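Local coordinates for protein peptide amidase (Stenotrophomonas maltophilia, PDB 1M22) that probably hydrolyses carboxamide groups, removing the C-terminal amide of peptides, as a serine hydrolase of the amidase signature family, at residues A63-D66 with R67-R70; E24-S27 with T28-T31. All blocks are in the same frame, centred on the assembly; numbering follows the deposited sequence.

In the fold
Contact 1 covers the last turns of helix 58-70, and contact 2 the start of helix 27-43; their centres lie about 10 Å apart on the same side of the molecule. Asp66 joins them: its OD1 lies 2.8 Å from Ser27 N, its OD2 3.0 Å from Thr28 N, both probably hydrogen bonds. One carboxylate thus meets two of the N-H groups that the first turn of a helix leaves without backbone acceptors. Beside it, Thr28 CG2 packs 3.4 Å from Ala63 N. Neither contact belongs to the active site: the catalytic residues Lys86, Ser165 and Ser189 lie away from both, and this region joins peripheral helices outside the catalytic centre.

Contact 1. Residues A63-D66 with R67-R70; sequences AERD and RERR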
# COMPACT_ATOMS: atom_id res chain seq x y z
N ALA A 63 25.19 -9.33 0.36
CA ALA A 63 26.40 -10.10 0.62
C ALA A 63 26.55 -10.46 2.09
O ALA A 63 27.06 -11.53 2.43
CB ALA A 63 27.62 -9.33 0.14
N GLU A 64 26.11 -9.57 2.97
CA GLU A 64 26.20 -9.83 4.40
C GLU A 64 25.18 -10.91 4.77
O GLU A 64 25.47 -11.78 5.59
CB GLU A 64 25.93 -8.55 5.19
CG GLU A 64 26.30 -8.64 6.67
CD GLU A 64 27.75 -9.05 6.90
OE1 GLU A 64 28.64 -8.46 6.24
OE2 GLU A 64 28.00 -9.94 7.73
N ARG A 65 24.00 -10.86 4.16
CA ARG A 65 22.99 -11.88 4.45
C ARG A 65 23.50 -13.24 3.99
O ARG A 65 23.26 -14.25 4.64
CB ARG A 65 21.66 -11.57 3.74
CG ARG A 65 21.02 -10.20 4.04
CD ARG A 65 20.57 -9.95 5.48
NE ARG A 65 21.66 -9.59 6.34
CZ ARG A 65 22.11 -8.43 6.81
NH1 ARG A 65 21.60 -7.22 6.58
NH2 ARG A 65 23.19 -8.54 7.56
N ASP A 66 24.22 -13.27 2.86
CA ASP A 66 24.76 -14.52 2.37
C ASP A 66 25.87 -15.04 3.28
O ASP A 66 25.97 -16.25 3.51
CB ASP A 66 25.28 -14.37 0.93
CG ASP A 66 24.16 -14.27 -0.09
OD1 ASP A 66 23.05 -14.77 0.19
OD2 ASP A 66 24.40 -13.72 -1.19
N ARG A 67 26.70 -14.14 3.80
CA ARG A 67 27.76 -14.56 4.71
C ARG A 67 27.12 -15.16 5.96
O ARG A 67 27.57 -16.20 6.47
CB ARG A 67 28.67 -13.38 5.08
CG ARG A 67 29.74 -13.06 4.04
CD ARG A 67 30.72 -12.00 4.54
NE ARG A 67 30.16 -10.65 4.50
CZ ARG A 67 30.09 -9.90 3.41
NH1 ARG A 67 30.54 -10.35 2.25
NH2 ARG A 67 29.56 -8.69 3.48
N GLU A 68 26.07 -14.52 6.46
CA GLU A 68 25.37 -15.01 7.64
C GLU A 68 24.79 -16.39 7.36
O GLU A 68 24.87 -17.29 8.20
CB GLU A 68 24.26 -14.05 8.05
CG GLU A 68 24.76 -12.67 8.46
CD GLU A 68 23.64 -11.68 8.73
OE1 GLU A 68 22.52 -11.87 8.19
OE2 GLU A 68 23.87 -10.70 9.47
N ARG A 69 24.22 -16.57 6.17
CA ARG A 69 23.64 -17.86 5.81
C ARG A 69 24.73 -18.94 5.81
O ARG A 69 24.54 -20.02 6.36
CB ARG A 69 22.98 -17.79 4.43
CG ARG A 69 22.29 -19.09 4.01
CD ARG A 69 21.67 -18.97 2.62
NE ARG A 69 20.56 -18.01 2.58
CZ ARG A 69 19.32 -18.28 2.97
NH1 ARG A 69 19.00 -19.48 3.43
NH2 ARG A 69 18.39 -17.34 2.88
N ARG A 70 25.86 -18.64 5.18
CA ARG A 70 26.96 -19.60 5.12
C ARG A 70 27.50 -19.89 6.52
O ARG A 70 28.09 -20.95 6.76
CB ARG A 70 28.09 -19.07 4.22
CG ARG A 70 27.65 -18.76 2.79
CD ARG A 70 28.83 -18.79 1.81
NE ARG A 70 29.83 -17.76 2.08
CZ ARG A 70 29.68 -16.47 1.79
NH1 ARG A 70 28.57 -16.04 1.21
NH2 ARG A 70 30.65 -15.61 2.08
O HOH W 1 28.89 -12.99 0.68
O HOH W 2 26.52 -10.07 10.03
O HOH W 3 20.70 -15.32 1.72
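Glu64 OE1 is gripped by two nitrogens of Arg67, NH2 at 2.9 Å and NE at 3.2 Å from that oxygen. Both N-H groups reach it from the same face of the carboxylate, above its plane, whereas the oxygen lies at the edge of the guanidinium, in its plane; the two planes are 61° apart. Over one guanidinium face sits the carbonyl Ala63 O, 3.6 Å above the plane, and the small Ala63 side chain lets NH1 come close.

Arg65 and Glu68 make a different pair. Their side chains run side by side, because Arg65 is bent at chi2 and again at chi3 (79°), which turns its guanidinium along Glu68. The grip is again side-on, but shared out: NE of Arg65 bonds to OE1 of Glu68 (3.1 Å), and its NH2 to OE2 (3.0 Å). Arg75 adds a second positive partner at Glu68 OE2. That oxygen is only 4.5 Å from Glu64 OE2; a water donating to both probably eases the repulsion.

Another water links the ionic groups of Asp66 and Arg69, donating to OD1 and accepting from Arg69 NE at 2.8 Å. Long arginines and glutamates suit this surface, since they can meet one turn apart while main-chain i to i+4 bonds run beneath them.

The short, buried Asp66 turns its carboxylate to the start of helix 27-43, where Ser27 N and Thr28 N are its partners, while Arg69 reaches Gln17 of helix 13-21. His79, in the loop leading to strand 82-86, donates to Arg65 O, so helix 58-70 is tied to both helices and to the approach to the central sheet.

Contact 2. Residues E24-S27 with T28-T31; sequences ELDS and TTLT
Leu25 lays its CD1 methyl against Thr29, 4.0 Å from CG2, while its CD2 lies 4.4 Å from Leu30 CD2. The leucine just ahead of the helix thereby covers the first turn with hydrocarbon.

Asp26 does the polar work. Its CG stands between the backbone N and the carbonyl carbon (chi1 52°), which brings OD1 over the start of the helix. Thr29 N donates to OD1 at 2.8 Å, nearly along the carboxylate C-O direction. The hydroxyl of the same threonine adds a very short bond, OG1 to OD1 2.5 Å, entering on the syn side and 28° out of the carboxylate plane. Thr29 therefore holds one oxygen with both backbone and side chain, and a water donates to its OG1 in turn. Aspartate suits this place because it is short, and its negative charge should be favoured by the helix dipole.

One residue on, Ser27 O takes two donors from Thr31: the backbone N, and OG1, which arrives from above the carbonyl plane (42° out of it). Ser27 OG itself bonds to Gly80 O. Leu30 is packed against by Leu16 of helix 13-21 and by Tyr8 from the loop ahead of that helix.

Together these features make a classic helix N-cap: Asp26 caps Thr29 N, and Leu25 and Leu30, bracketing the first turn, form a hydrophobic staple.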
# COMPACT_ATOMS: atom_id res chain seq x y z
N GLU A 24 20.78 -23.22 -3.99
CA GLU A 24 20.67 -23.07 -5.44
C GLU A 24 20.55 -21.61 -5.85
O GLU A 24 20.49 -21.29 -7.04
CB GLU A 24 19.46 -23.84 -5.96
CG GLU A 24 19.56 -25.35 -5.79
CD GLU A 24 18.49 -26.09 -6.55
OE1 GLU A 24 18.47 -25.99 -7.80
OE2 GLU A 24 17.66 -26.78 -5.91
N LEU A 25 20.51 -20.73 -4.86
CA LEU A 25 20.39 -19.29 -5.10
C LEU A 25 20.90 -18.54 -3.88
O LEU A 25 20.80 -19.03 -2.76
CB LEU A 25 18.91 -18.93 -5.33
CG LEU A 25 18.54 -17.45 -5.49
CD1 LEU A 25 19.12 -16.91 -6.79
CD2 LEU A 25 17.02 -17.30 -5.50
N ASP A 26 21.48 -17.37 -4.10
CA ASP A 26 21.93 -16.57 -2.97
C ASP A 26 21.37 -15.16 -3.12
O ASP A 26 20.91 -14.77 -4.20
CB ASP A 26 23.46 -16.53 -2.84
CG ASP A 26 24.15 -16.14 -4.11
OD1 ASP A 26 23.65 -15.25 -4.83
OD2 ASP A 26 25.22 -16.72 -4.39
N SER A 27 21.40 -14.41 -2.03
CA SER A 27 20.85 -13.07 -2.03
C SER A 27 21.51 -12.12 -3.03
O SER A 27 20.83 -11.32 -3.66
CB SER A 27 20.92 -12.47 -0.63
OG SER A 27 20.18 -11.26 -0.57
N THR A 28 22.83 -12.21 -3.18
CA THR A 28 23.50 -11.31 -4.12
C THR A 28 23.06 -11.55 -5.56
O THR A 28 22.89 -10.60 -6.33
CB THR A 28 25.04 -11.41 -4.01
OG1 THR A 28 25.45 -12.76 -4.20
CG2 THR A 28 25.51 -10.93 -2.65
N THR A 29 22.85 -12.81 -5.93
CA THR A 29 22.42 -13.13 -7.28
C THR A 29 21.01 -12.58 -7.51
O THR A 29 20.74 -11.93 -8.53
CB THR A 29 22.40 -14.65 -7.52
OG1 THR A 29 23.73 -15.17 -7.37
CG2 THR A 29 21.90 -14.98 -8.92
N LEU A 30 20.12 -12.83 -6.56
CA LEU A 30 18.74 -12.36 -6.66
C LEU A 30 18.69 -10.83 -6.68
O LEU A 30 18.00 -10.23 -7.51
CB LEU A 30 17.93 -12.90 -5.47
CG LEU A 30 16.44 -12.59 -5.41
CD1 LEU A 30 15.74 -13.06 -6.68
CD2 LEU A 30 15.84 -13.29 -4.20
N THR A 31 19.44 -10.21 -5.78
CA THR A 31 19.49 -8.76 -5.69
C THR A 31 20.01 -8.13 -6.98
O THR A 31 19.41 -7.18 -7.51
CB THR A 31 20.36 -8.32 -4.50
OG1 THR A 31 19.74 -8.74 -3.28
CG2 THR A 31 20.53 -6.81 -4.47
O HOH W 4 22.94 -17.88 -7.13